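Local coordinates for putative diflavin flavoprotein A 3 (Synechocystis sp., PDB 6H0C) that probably passes electrons from NADH to oxygen, reducing it to water, the chain here being the flavodiiron core of a longer modular protein, at residues 16-21 / 36-41; 52-57 / 79-84; 140-145 / 160-165. All coordinates share one frame; numbering follows the deposited sequence.

Contact 1 (16-21 / 36-41)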
ATOM      1  N   VAL A  16      -9.310  -6.382 -18.932  1.00 26.32           N
ATOM      2  CA  VAL A  16      -8.123  -6.009 -18.158  1.00 25.92           C
ATOM      3  C   VAL A  16      -6.982  -5.531 -19.067  1.00 26.53           C
ATOM      4  O   VAL A  16      -6.760  -6.055 -20.165  1.00 28.08           O
ATOM      5  CB  VAL A  16      -7.608  -7.164 -17.277  1.00 21.50           C
ATOM      6  CG1 VAL A  16      -7.056  -8.289 -18.138  1.00 21.52           C
ATOM      7  CG2 VAL A  16      -6.530  -6.656 -16.338  1.00 22.30           C
ATOM      8  N   PHE A  17      -6.288  -4.501 -18.608  1.00 22.46           N
ATOM      9  CA  PHE A  17      -5.079  -4.016 -19.261  1.00 25.43           C
ATOM     10  C   PHE A  17      -3.937  -4.226 -18.285  1.00 25.60           C
ATOM     11  O   PHE A  17      -3.820  -3.476 -17.313  1.00 26.86           O
ATOM     12  CB  PHE A  17      -5.189  -2.523 -19.628  1.00 28.99           C
ATOM     13  CG  PHE A  17      -6.202  -2.219 -20.697  1.00 28.66           C
ATOM     14  CD1 PHE A  17      -5.791  -1.871 -21.974  1.00 29.86           C
ATOM     15  CD2 PHE A  17      -7.561  -2.265 -20.426  1.00 27.59           C
ATOM     16  CE1 PHE A  17      -6.720  -1.586 -22.976  1.00 30.63           C
ATOM     17  CE2 PHE A  17      -8.496  -1.983 -21.420  1.00 28.17           C
ATOM     18  CZ  PHE A  17      -8.069  -1.642 -22.700  1.00 26.78           C
ATOM     19  N   ARG A  18      -3.111  -5.244 -18.502  1.00 25.70           N
ATOM     20  CA  ARG A  18      -1.999  -5.486 -17.587  1.00 26.33           C
ATOM     21  C   ARG A  18      -0.725  -4.837 -18.119  1.00 27.87           C
ATOM     22  O   ARG A  18      -0.141  -5.312 -19.093  1.00 30.00           O
ATOM     23  CB  ARG A  18      -1.776  -6.991 -17.359  1.00 22.80           C
ATOM     24  CG  ARG A  18      -3.036  -7.750 -16.939  1.00 27.22           C
ATOM     25  CD  ARG A  18      -2.710  -8.992 -16.128  1.00 30.20           C
ATOM     26  NE  ARG A  18      -1.760  -9.862 -16.817  1.00 28.75           N
ATOM     27  CZ  ARG A  18      -0.895 -10.661 -16.199  1.00 30.55           C
ATOM     28  NH1 ARG A  18      -0.060 -11.412 -16.912  1.00 28.09           N
ATOM     29  NH2 ARG A  18      -0.861 -10.710 -14.868  1.00 26.17           N
ATOM     30  N   SER A  19      -0.308  -3.740 -17.492  1.00 23.09           N
ATOM     31  CA  SER A  19       0.998  -3.155 -17.788  1.00 27.35           C
ATOM     32  C   SER A  19       2.066  -4.034 -17.153  1.00 32.19           C
ATOM     33  O   SER A  19       2.133  -4.156 -15.924  1.00 31.08           O
ATOM     34  CB  SER A  19       1.094  -1.724 -17.271  1.00 24.70           C
ATOM     35  OG  SER A  19       0.124  -0.904 -17.902  1.00 25.22           O
ATOM     36  N   ARG A  20       2.894  -4.657 -17.985  1.00 28.45           N
ATOM     37  CA  ARG A  20       3.803  -5.676 -17.487  1.00 24.90           C
ATOM     38  C   ARG A  20       5.253  -5.224 -17.540  1.00 32.47           C
ATOM     39  O   ARG A  20       5.679  -4.597 -18.511  1.00 31.14           O
ATOM     40  CB  ARG A  20       3.625  -6.976 -18.283  1.00 27.50           C
ATOM     41  CG  ARG A  20       2.181  -7.473 -18.356  1.00 25.73           C
ATOM     42  CD  ARG A  20       2.095  -8.870 -18.967  1.00 26.33           C
ATOM     43  NE  ARG A  20       2.653  -8.903 -20.315  1.00 30.72           N
ATOM     44  CZ  ARG A  20       3.073 -10.007 -20.922  1.00 34.60           C
ATOM     45  NH1 ARG A  20       3.000 -11.177 -20.296  1.00 32.41           N
ATOM     46  NH2 ARG A  20       3.571  -9.942 -22.154  1.00 32.66           N
ATOM     47  N   THR A  21       6.000  -5.535 -16.480  1.00 32.27           N
ATOM     48  CA  THR A  21       7.450  -5.363 -16.481  1.00 34.45           C
ATOM     49  C   THR A  21       8.109  -6.648 -15.974  1.00 35.16           C
ATOM     50  O   THR A  21       7.704  -7.203 -14.951  1.00 30.12           O
ATOM     51  CB  THR A  21       7.903  -4.144 -15.622  1.00 33.31           C
ATOM     52  OG1 THR A  21       9.322  -3.991 -15.723  1.00 40.83           O
ATOM     53  CG2 THR A  21       7.526  -4.306 -14.151  1.00 26.92           C
ATOM     54  N   GLY A  36       9.542  -9.651 -11.598  1.00 31.40           N
ATOM     55  CA  GLY A  36       8.744  -8.670 -12.312  1.00 28.97           C
ATOM     56  C   GLY A  36       7.425  -8.393 -11.604  1.00 29.09           C
ATOM     57  O   GLY A  36       7.196  -8.822 -10.471  1.00 27.42           O
ATOM     58  N   THR A  37       6.544  -7.665 -12.268  1.00 29.15           N
ATOM     59  CA  THR A  37       5.197  -7.496 -11.749  1.00 23.83           C
ATOM     60  C   THR A  37       4.303  -6.990 -12.862  1.00 24.78           C
ATOM     61  O   THR A  37       4.742  -6.837 -14.010  1.00 23.49           O
ATOM     62  CB  THR A  37       5.165  -6.532 -10.536  1.00 28.47           C
ATOM     63  OG1 THR A  37       3.829  -6.436 -10.041  1.00 30.79           O
ATOM     64  CG2 THR A  37       5.657  -5.142 -10.904  1.00 27.52           C
ATOM     65  N   THR A  38       3.040  -6.754 -12.539  1.00 23.16           N
ATOM     66  CA  THR A  38       2.153  -6.090 -13.477  1.00 27.81           C
ATOM     67  C   THR A  38       1.389  -5.026 -12.705  1.00 25.19           C
ATOM     68  O   THR A  38       1.198  -5.145 -11.494  1.00 25.44           O
ATOM     69  CB  THR A  38       1.155  -7.075 -14.179  1.00 24.95           C
ATOM     70  OG1 THR A  38       0.111  -7.457 -13.273  1.00 26.12           O
ATOM     71  CG2 THR A  38       1.867  -8.334 -14.674  1.00 25.17           C
ATOM     72  N   ALA A  39       0.984  -3.975 -13.406  1.00 23.01           N
ATOM     73  CA  ALA A  39       0.063  -2.998 -12.859  1.00 23.28           C
ATOM     74  C   ALA A  39      -1.249  -3.155 -13.629  1.00 25.80           C
ATOM     75  O   ALA A  39      -1.303  -2.889 -14.842  1.00 26.40           O
ATOM     76  CB  ALA A  39       0.630  -1.568 -12.979  1.00 21.55           C
ATOM     77  N   ASN A  40      -2.302  -3.597 -12.941  1.00 21.16           N
ATOM     78  CA  ASN A  40      -3.541  -3.941 -13.627  1.00 23.09           C
ATOM     79  C   ASN A  40      -4.592  -2.825 -13.630  1.00 25.04           C
ATOM     80  O   ASN A  40      -4.974  -2.323 -12.581  1.00 25.75           O
ATOM     81  CB  ASN A  40      -4.134  -5.210 -13.005  1.00 22.37           C
ATOM     82  CG  ASN A  40      -3.177  -6.386 -13.062  1.00 24.50           C
ATOM     83  OD1 ASN A  40      -2.338  -6.470 -13.966  1.00 25.48           O
ATOM     84  ND2 ASN A  40      -3.290  -7.298 -12.094  1.00 21.33           N
ATOM     85  N   SER A  41      -5.046  -2.447 -14.823  1.00 21.67           N
ATOM     86  CA  SER A  41      -6.162  -1.517 -14.994  1.00 23.19           C
ATOM     87  C   SER A  41      -7.354  -2.260 -15.577  1.00 25.84           C
ATOM     88  O   SER A  41      -7.179  -3.201 -16.347  1.00 26.12           O
ATOM     89  CB  SER A  41      -5.782  -0.360 -15.917  1.00 23.56           C
ATOM     90  OG  SER A  41      -4.494   0.148 -15.610  1.00 27.99           O
TER
HETATM   91  O   HOH W   1      -2.289  -1.177 -17.034  1.00 31.90           O
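Gly-36 meets Thr-21 just where segment 36-41 enters its strand, its CA 3.2 Å from Thr-21 O, with a positive phi and no room for a side chain against that oxygen. From there the two strands run antiparallel, their short axes 157° apart. Thr-37 forms the first hydrogen-bonded pair with Thr-21, exchanging both backbone bonds, while the two CG2 methyls touch at 3.8 Å on the same face of the sheet. Thr-38, opposite Arg-20 in a non-hydrogen-bonded pair, turns to the other face. With chi1 at 75°, its OG1 sits between the backbone N and the carbonyl carbon and its CG2 beside the N, which places the methyl 3.6 Å from Arg-18 NH2, over one face of the guanidinium toward its rim. The same OG1 donates to Asn-40 OD1 at 2.7 Å. Ala-39 pairs with Ser-19, Ala-39 N to Ser-19 O being 2.8 Å, and its own carbonyl shares water 1 with Phe-17 O, Ser-19 OG and Ser-41 OG, a water that ties the two strands together; Ser-41 OG also bonds Asp-53 O. Asn-40 lies alongside Arg-18, its OD1 3.3 Å from Arg-18 CG, amide and guanidinium planes 35° apart. Beyond the pair, Arg-18 NH1 bonds to Gln-6, and Asn-40 ND2 reaches the carbonyls of Pro-227 and Gly-230. Ser-41 closes the series against Phe-17: Phe-17 N to Ser-41 O is 2.8 Å, while the Phe-17 ring leads away to Phe-63 and Leu-67 of helix 60-70. This antiparallel pairing, with helix on the Phe-17 side and the end of strand 224-227 and the residues after it on the Asn-40 side, belongs to the mixed seven-stranded sheet of a metallo-beta-lactamase-like alpha-beta-beta-alpha sandwich.

Contact 2 (52-57 / 79-84)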
ATOM      1  N   PHE A  52     -10.710   1.540 -14.143  1.00 25.86           N
ATOM      2  CA  PHE A  52     -10.064   1.374 -12.837  1.00 24.84           C
ATOM      3  C   PHE A  52      -8.545   1.529 -12.908  1.00 24.24           C
ATOM      4  O   PHE A  52      -7.887   0.829 -13.681  1.00 25.27           O
ATOM      5  CB  PHE A  52     -10.351  -0.010 -12.247  1.00 25.71           C
ATOM      6  CG  PHE A  52     -11.796  -0.260 -11.875  1.00 31.32           C
ATOM      7  CD1 PHE A  52     -12.187  -0.264 -10.539  1.00 29.20           C
ATOM      8  CD2 PHE A  52     -12.750  -0.555 -12.853  1.00 30.95           C
ATOM      9  CE1 PHE A  52     -13.506  -0.538 -10.183  1.00 30.59           C
ATOM     10  CE2 PHE A  52     -14.072  -0.827 -12.506  1.00 26.77           C
ATOM     11  CZ  PHE A  52     -14.448  -0.820 -11.169  1.00 29.27           C
ATOM     12  N   ASP A  53      -7.995   2.425 -12.091  1.00 25.20           N
ATOM     13  CA  ASP A  53      -6.568   2.400 -11.767  1.00 25.67           C
ATOM     14  C   ASP A  53      -5.588   2.418 -12.935  1.00 26.55           C
ATOM     15  O   ASP A  53      -4.878   1.428 -13.162  1.00 24.66           O
ATOM     16  CB  ASP A  53      -6.272   1.160 -10.936  1.00 29.22           C
ATOM     17  CG  ASP A  53      -7.046   1.141  -9.643  1.00 36.04           C
ATOM     18  OD1 ASP A  53      -6.998   2.161  -8.923  1.00 27.49           O
ATOM     19  OD2 ASP A  53      -7.706   0.114  -9.356  1.00 37.32           O
ATOM     20  N   PRO A  54      -5.523   3.539 -13.666  1.00 28.04           N
ATOM     21  CA  PRO A  54      -4.394   3.693 -14.588  1.00 26.30           C
ATOM     22  C   PRO A  54      -3.102   3.406 -13.847  1.00 24.31           C
ATOM     23  O   PRO A  54      -3.016   3.680 -12.651  1.00 26.46           O
ATOM     24  CB  PRO A  54      -4.469   5.161 -15.017  1.00 26.99           C
ATOM     25  CG  PRO A  54      -5.886   5.563 -14.765  1.00 30.15           C
ATOM     26  CD  PRO A  54      -6.375   4.738 -13.606  1.00 28.66           C
ATOM     27  N   PRO A  55      -2.113   2.847 -14.542  1.00 25.57           N
ATOM     28  CA  PRO A  55      -0.814   2.504 -13.935  1.00 29.18           C
ATOM     29  C   PRO A  55       0.048   3.742 -13.631  1.00 31.55           C
ATOM     30  O   PRO A  55      -0.286   4.844 -14.066  1.00 33.62           O
ATOM     31  CB  PRO A  55      -0.155   1.627 -15.004  1.00 27.63           C
ATOM     32  CG  PRO A  55      -0.717   2.170 -16.306  1.00 29.70           C
ATOM     33  CD  PRO A  55      -2.139   2.614 -15.996  1.00 24.91           C
ATOM     34  N   GLY A  56       1.142   3.558 -12.901  1.00 27.17           N
ATOM     35  CA  GLY A  56       2.018   4.661 -12.542  1.00 27.82           C
ATOM     36  C   GLY A  56       2.998   5.132 -13.611  1.00 28.30           C
ATOM     37  O   GLY A  56       2.911   4.729 -14.773  1.00 27.15           O
ATOM     38  N   GLU A  57       3.948   5.970 -13.191  1.00 31.58           N
ATOM     39  CA  GLU A  57       4.847   6.703 -14.094  1.00 38.33           C
ATOM     40  C   GLU A  57       5.634   5.838 -15.069  1.00 39.25           C
ATOM     41  O   GLU A  57       5.867   6.253 -16.204  1.00 39.69           O
ATOM     42  CB  GLU A  57       5.856   7.538 -13.295  1.00 53.47           C
ATOM     43  CG  GLU A  57       5.270   8.385 -12.182  1.00 74.43           C
ATOM     44  CD  GLU A  57       6.266   9.407 -11.639  1.00 85.52           C
ATOM     45  OE1 GLU A  57       6.882  10.122 -12.463  1.00 92.30           O
ATOM     46  OE2 GLU A  57       6.428   9.491 -10.395  1.00 81.98           O
ATOM     47  N   VAL A  79     -13.264   7.544 -13.900  1.00 27.31           N
ATOM     48  CA  VAL A  79     -11.990   6.958 -13.517  1.00 28.59           C
ATOM     49  C   VAL A  79     -12.043   6.595 -12.029  1.00 28.36           C
ATOM     50  O   VAL A  79     -12.153   7.462 -11.154  1.00 26.81           O
ATOM     51  CB  VAL A  79     -10.804   7.893 -13.826  1.00 26.83           C
ATOM     52  CG1 VAL A  79      -9.499   7.236 -13.387  1.00 27.11           C
ATOM     53  CG2 VAL A  79     -10.757   8.191 -15.310  1.00 23.17           C
ATOM     54  N   ILE A  80     -11.988   5.293 -11.758  1.00 23.41           N
ATOM     55  CA  ILE A  80     -12.128   4.782 -10.408  1.00 23.64           C
ATOM     56  C   ILE A  80     -10.748   4.455  -9.841  1.00 26.91           C
ATOM     57  O   ILE A  80      -9.970   3.726 -10.469  1.00 27.76           O
ATOM     58  CB  ILE A  80     -13.039   3.533 -10.384  1.00 24.39           C
ATOM     59  CG1 ILE A  80     -14.400   3.866 -10.990  1.00 24.42           C
ATOM     60  CG2 ILE A  80     -13.212   3.012  -8.967  1.00 25.28           C
ATOM     61  CD1 ILE A  80     -15.365   2.692 -10.987  1.00 24.70           C
ATOM     62  N   LEU A  81     -10.437   5.009  -8.670  1.00 23.03           N
ATOM     63  CA  LEU A  81      -9.117   4.809  -8.070  1.00 22.69           C
ATOM     64  C   LEU A  81      -9.211   3.918  -6.840  1.00 26.89           C
ATOM     65  O   LEU A  81      -9.921   4.250  -5.883  1.00 28.22           O
ATOM     66  CB  LEU A  81      -8.481   6.150  -7.687  1.00 22.31           C
ATOM     67  CG  LEU A  81      -8.363   7.175  -8.804  1.00 25.15           C
ATOM     68  CD1 LEU A  81      -7.882   8.510  -8.266  1.00 24.10           C
ATOM     69  CD2 LEU A  81      -7.420   6.649  -9.864  1.00 26.81           C
ATOM     70  N   GLY A  82      -8.496   2.791  -6.866  1.00 24.08           N
ATOM     71  CA  GLY A  82      -8.434   1.891  -5.720  1.00 23.73           C
ATOM     72  C   GLY A  82      -7.470   2.398  -4.652  1.00 28.71           C
ATOM     73  O   GLY A  82      -7.524   1.974  -3.494  1.00 25.99           O
ATOM     74  N   HIS A  83      -6.576   3.300  -5.059  1.00 26.69           N
ATOM     75  CA  HIS A  83      -5.631   3.953  -4.155  1.00 25.15           C
ATOM     76  C   HIS A  83      -4.974   5.093  -4.913  1.00 27.98           C
ATOM     77  O   HIS A  83      -5.074   5.157  -6.140  1.00 25.25           O
ATOM     78  CB  HIS A  83      -4.579   2.978  -3.624  1.00 25.44           C
ATOM     79  CG  HIS A  83      -3.527   2.621  -4.626  1.00 24.54           C
ATOM     80  ND1 HIS A  83      -3.741   1.706  -5.635  1.00 27.57           N
ATOM     81  CD2 HIS A  83      -2.253   3.055  -4.776  1.00 27.87           C
ATOM     82  CE1 HIS A  83      -2.644   1.593  -6.364  1.00 30.94           C
ATOM     83  NE2 HIS A  83      -1.727   2.404  -5.866  1.00 27.98           N
ATOM     84  N   VAL A  84      -4.309   5.989  -4.191  1.00 25.02           N
ATOM     85  CA  VAL A  84      -3.768   7.200  -4.796  1.00 22.38           C
ATOM     86  C   VAL A  84      -2.398   7.541  -4.234  1.00 26.44           C
ATOM     87  O   VAL A  84      -2.151   7.385  -3.038  1.00 30.40           O
ATOM     88  CB  VAL A  84      -4.716   8.410  -4.574  1.00 32.63           C
ATOM     89  CG1 VAL A  84      -4.042   9.710  -4.949  1.00 38.17           C
ATOM     90  CG2 VAL A  84      -5.988   8.239  -5.369  1.00 41.34           C
TER
HETATM   91  O   HOH W   2      -4.596   3.790  -8.626  1.00 34.61           O
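Phe-52 and Ile-80 form a parallel bridge, CA to CA 4.7 Å, after which Ile-80 O accepts Asp-53 N at 2.9 Å and also receives the CA-H of Phe-52. On the face of the sheet shared by the bridged pair, the two side chains run alongside each other in the same direction. Ile-80 CD1 sits over one face of the Phe-52 ring, 4.0 Å from its centroid, a CH-pi contact displaced toward the rim, with CZ the nearest ring atom; CG2 touches the same ring at CD1 and CE1. Phe-169 stacks on Phe-52 as well, so the ring is built into the hydrophobic core. Strands 49-52 and 78-80 are joined through helix 60-70 as a beta-alpha-beta crossover, and the loops leaving their C-terminal ends lead, as in relatives of this metallo-beta-lactamase-like fold, toward the side where the metal site lies. Asp-53 carries the link between those loops. Its CG lies beside the backbone N, anti to the carbonyl carbon (chi1 -60°), which brings OD1 to Gly-82 N at 2.6 Å in a nearly straight bond (173°) to the syn lone pair. Water 2 is the second donor to OD1, at 2.9 Å, and bridges to His-83 O, so this one carboxylate oxygen holds the backbone on both sides of the Gly-82 to His-83 peptide. His-83 itself is oriented by Asp-171, which bonds its ND1, and its NE2 bonds a citrate ion, probably from the crystallisation liquor. Behind the aspartate, Pro-54 CD packs on Val-79 CG1 at 4.0 Å and, more loosely, on Leu-81 CD2, while helix 86-98 lies against the proline ring through Thr-91 and Leu-95.

Contact 3 (140-145 / 160-165)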
ATOM      1  N   ARG A 140     -26.733  -2.093 -17.381  1.00 39.30           N
ATOM      2  CA  ARG A 140     -26.555  -3.487 -17.777  1.00 36.93           C
ATOM      3  C   ARG A 140     -26.201  -4.405 -16.599  1.00 42.38           C
ATOM      4  O   ARG A 140     -25.539  -5.434 -16.776  1.00 45.20           O
ATOM      5  CB  ARG A 140     -25.485  -3.586 -18.873  1.00 33.37           C
ATOM      6  CG  ARG A 140     -26.062  -3.540 -20.281  1.00 45.14           C
ATOM      7  CD  ARG A 140     -25.379  -2.524 -21.184  1.00 47.15           C
ATOM      8  NE  ARG A 140     -24.180  -3.062 -21.810  1.00 45.41           N
ATOM      9  CZ  ARG A 140     -23.602  -2.539 -22.885  1.00 44.77           C
ATOM     10  NH1 ARG A 140     -24.118  -1.467 -23.469  1.00 46.95           N
ATOM     11  NH2 ARG A 140     -22.503  -3.092 -23.377  1.00 37.91           N
ATOM     12  N   GLY A 141     -26.656  -4.034 -15.403  1.00 38.93           N
ATOM     13  CA  GLY A 141     -26.470  -4.863 -14.224  1.00 36.63           C
ATOM     14  C   GLY A 141     -25.185  -4.590 -13.453  1.00 38.89           C
ATOM     15  O   GLY A 141     -24.976  -5.158 -12.377  1.00 35.06           O
ATOM     16  N   HIS A 142     -24.321  -3.737 -14.004  1.00 31.50           N
ATOM     17  CA  HIS A 142     -23.081  -3.359 -13.330  1.00 31.56           C
ATOM     18  C   HIS A 142     -23.358  -2.252 -12.318  1.00 35.06           C
ATOM     19  O   HIS A 142     -22.915  -1.108 -12.496  1.00 34.68           O
ATOM     20  CB  HIS A 142     -22.015  -2.889 -14.336  1.00 31.91           C
ATOM     21  CG  HIS A 142     -21.688  -3.896 -15.402  1.00 35.39           C
ATOM     22  ND1 HIS A 142     -20.705  -4.852 -15.252  1.00 31.61           N
ATOM     23  CD2 HIS A 142     -22.213  -4.086 -16.639  1.00 31.95           C
ATOM     24  CE1 HIS A 142     -20.640  -5.590 -16.348  1.00 32.46           C
ATOM     25  NE2 HIS A 142     -21.543  -5.145 -17.203  1.00 34.33           N
ATOM     26  N   GLU A 143     -24.111  -2.570 -11.269  1.00 33.71           N
ATOM     27  CA  GLU A 143     -24.295  -1.591 -10.211  1.00 35.37           C
ATOM     28  C   GLU A 143     -23.248  -1.839  -9.147  1.00 30.07           C
ATOM     29  O   GLU A 143     -23.400  -2.706  -8.286  1.00 32.04           O
ATOM     30  CB  GLU A 143     -25.694  -1.623  -9.603  1.00 41.80           C
ATOM     31  CG  GLU A 143     -25.920  -0.394  -8.724  1.00 55.99           C
ATOM     32  CD  GLU A 143     -27.320  -0.297  -8.162  1.00 74.87           C
ATOM     33  OE1 GLU A 143     -28.134  -1.208  -8.430  1.00 85.22           O
ATOM     34  OE2 GLU A 143     -27.602   0.694  -7.447  1.00 76.53           O
ATOM     35  N   LEU A 144     -22.173  -1.068  -9.242  1.00 28.88           N
ATOM     36  CA  LEU A 144     -21.022  -1.218  -8.376  1.00 29.27           C
ATOM     37  C   LEU A 144     -21.350  -0.835  -6.937  1.00 36.35           C
ATOM     38  O   LEU A 144     -22.089   0.120  -6.691  1.00 36.89           O
ATOM     39  CB  LEU A 144     -19.866  -0.362  -8.892  1.00 31.52           C
ATOM     40  CG  LEU A 144     -19.538  -0.511 -10.380  1.00 31.89           C
ATOM     41  CD1 LEU A 144     -18.378   0.418 -10.759  1.00 29.75           C
ATOM     42  CD2 LEU A 144     -19.232  -1.966 -10.740  1.00 26.58           C
ATOM     43  N   THR A 145     -20.800  -1.594  -5.991  1.00 33.17           N
ATOM     44  CA  THR A 145     -20.833  -1.226  -4.580  1.00 32.80           C
ATOM     45  C   THR A 145     -19.402  -0.985  -4.090  1.00 32.39           C
ATOM     46  O   THR A 145     -18.488  -1.744  -4.421  1.00 28.70           O
ATOM     47  CB  THR A 145     -21.512  -2.313  -3.725  1.00 32.22           C
ATOM     48  OG1 THR A 145     -22.892  -2.399  -4.090  1.00 36.42           O
ATOM     49  CG2 THR A 145     -21.425  -1.969  -2.246  1.00 33.70           C
ATOM     50  N   THR A 160     -14.043  -2.455  -4.836  1.00 24.23           N
ATOM     51  CA  THR A 160     -15.286  -2.316  -5.585  1.00 23.74           C
ATOM     52  C   THR A 160     -15.842  -3.678  -5.984  1.00 25.03           C
ATOM     53  O   THR A 160     -15.100  -4.527  -6.466  1.00 26.02           O
ATOM     54  CB  THR A 160     -15.076  -1.494  -6.874  1.00 28.96           C
ATOM     55  OG1 THR A 160     -14.381  -0.279  -6.571  1.00 27.06           O
ATOM     56  CG2 THR A 160     -16.422  -1.190  -7.546  1.00 28.90           C
ATOM     57  N   TYR A 161     -17.141  -3.885  -5.796  1.00 21.73           N
ATOM     58  CA  TYR A 161     -17.767  -5.128  -6.211  1.00 21.80           C
ATOM     59  C   TYR A 161     -18.718  -4.899  -7.377  1.00 26.38           C
ATOM     60  O   TYR A 161     -19.561  -4.006  -7.323  1.00 27.95           O
ATOM     61  CB  TYR A 161     -18.522  -5.765  -5.047  1.00 23.16           C
ATOM     62  CG  TYR A 161     -19.152  -7.093  -5.405  1.00 27.25           C
ATOM     63  CD1 TYR A 161     -18.362  -8.173  -5.771  1.00 30.95           C
ATOM     64  CD2 TYR A 161     -20.534  -7.267  -5.377  1.00 27.83           C
ATOM     65  CE1 TYR A 161     -18.920  -9.390  -6.097  1.00 33.79           C
ATOM     66  CE2 TYR A 161     -21.108  -8.482  -5.705  1.00 31.28           C
ATOM     67  CZ  TYR A 161     -20.292  -9.547  -6.061  1.00 38.39           C
ATOM     68  OH  TYR A 161     -20.838 -10.770  -6.397  1.00 37.47           O
ATOM     69  N   ASP A 162     -18.574  -5.699  -8.430  1.00 25.17           N
ATOM     70  CA  ASP A 162     -19.507  -5.676  -9.560  1.00 23.83           C
ATOM     71  C   ASP A 162     -20.375  -6.932  -9.525  1.00 30.01           C
ATOM     72  O   ASP A 162     -19.909  -8.023  -9.856  1.00 27.23           O
ATOM     73  CB  ASP A 162     -18.757  -5.585 -10.896  1.00 26.82           C
ATOM     74  CG  ASP A 162     -19.693  -5.435 -12.098  1.00 31.68           C
ATOM     75  OD1 ASP A 162     -20.929  -5.592 -11.934  1.00 30.19           O
ATOM     76  OD2 ASP A 162     -19.184  -5.174 -13.218  1.00 29.12           O
ATOM     77  N   PRO A 163     -21.645  -6.781  -9.120  1.00 33.93           N
ATOM     78  CA  PRO A 163     -22.519  -7.947  -8.973  1.00 31.54           C
ATOM     79  C   PRO A 163     -22.839  -8.623 -10.307  1.00 32.32           C
ATOM     80  O   PRO A 163     -23.164  -9.807 -10.318  1.00 34.02           O
ATOM     81  CB  PRO A 163     -23.781  -7.358  -8.333  1.00 29.96           C
ATOM     82  CG  PRO A 163     -23.761  -5.911  -8.713  1.00 30.44           C
ATOM     83  CD  PRO A 163     -22.313  -5.531  -8.720  1.00 30.99           C
ATOM     84  N   ARG A 164     -22.742  -7.899 -11.415  1.00 30.16           N
ATOM     85  CA  ARG A 164     -23.027  -8.492 -12.726  1.00 31.58           C
ATOM     86  C   ARG A 164     -22.014  -9.585 -13.093  1.00 35.71           C
ATOM     87  O   ARG A 164     -22.370 -10.613 -13.665  1.00 34.74           O
ATOM     88  CB  ARG A 164     -23.042  -7.409 -13.813  1.00 30.37           C
ATOM     89  CG  ARG A 164     -23.217  -7.943 -15.235  1.00 33.65           C
ATOM     90  CD  ARG A 164     -24.548  -8.694 -15.397  1.00 37.61           C
ATOM     91  NE  ARG A 164     -24.727  -9.235 -16.748  1.00 40.66           N
ATOM     92  CZ  ARG A 164     -24.381 -10.468 -17.109  1.00 42.73           C
ATOM     93  NH1 ARG A 164     -23.841 -11.294 -16.220  1.00 46.45           N
ATOM     94  NH2 ARG A 164     -24.573 -10.878 -18.359  1.00 40.38           N
ATOM     95  N   THR A 165     -20.750  -9.351 -12.751  1.00 34.75           N
ATOM     96  CA  THR A 165     -19.654 -10.229 -13.147  1.00 32.06           C
ATOM     97  C   THR A 165     -19.078 -11.013 -11.969  1.00 32.16           C
ATOM     98  O   THR A 165     -18.226 -11.890 -12.157  1.00 27.58           O
ATOM     99  CB  THR A 165     -18.512  -9.423 -13.790  1.00 32.33           C
ATOM    100  OG1 THR A 165     -18.045  -8.442 -12.847  1.00 28.29           O
ATOM    101  CG2 THR A 165     -18.993  -8.718 -15.052  1.00 30.18           C
TER
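His-142 and Asp-162 meet at the open end of a beta hairpin, strands 143-148 and 158-162, in the second, five-stranded sheet of the metallo-beta-lactamase-like domain. The paired part is brief: Thr-145 and Tyr-161 form a hydrogen-bonded antiparallel pair, Tyr-161 N to Thr-145 O 2.9 Å. Two residues farther along, Pro-163 has no N-H to offer, and its CD rests 3.1 Å from Glu-143 O, so no backbone bond can form from that nitrogen. Side chains then take over. With CG anti to the backbone N (chi1 -175°), the Asp-162 carboxylate reaches across to His-142, whose ND1 donates to OD2 at 2.6 Å; the bond is straight (177°), in the plane of the imidazole, and uses the syn lone pair, although ring and carboxylate planes stand 61° apart. The other oxygen, OD1, accepts Arg-164 N from above the carboxylate plane at 3.0 Å, an Asx turn that curls the chain back. Arg-164 CG lies over one face of the imidazole, 3.8 Å from its centroid, in a CH-pi contact. On the inner side, Leu-144 CD2 touches Asp-162 CB at 3.7 Å, and Ile-44 of the facing sheet packs against His-142, Leu-144 and Asp-162. His-142 NE2 bonds Asp-13, which also makes a salt bridge with Arg-140. Held between two carboxylates, one at each ring nitrogen, the imidazole is fixed in rotation and would be expected to lean toward its protonated, cationic form.

Contacts 1 and 2 belong to one sheet and touch directly: Ser-41 OG lies 2.8 Å from Asp-53 O, probably as a hydrogen bond, and Ser-19 OG packs on Pro-55 CG at 3.6 Å. Contact 3 belongs to the facing sheet. It meets contact 2 across the sandwich core, where Ile-80 CD1 is 3.8 Å from Leu-144 CD1 and Phe-52 CE1 is 3.7 Å from Thr-160 OG1, whereas the nearest atoms of contacts 1 and 3 are about 11 Å apart. The bound citrate, probably from the crystallisation liquor, may mark a pocket beside the first two: it is about 3 Å from the His-83 side chain of contact 2 and about 6 Å from that of Ala-39 in contact 1.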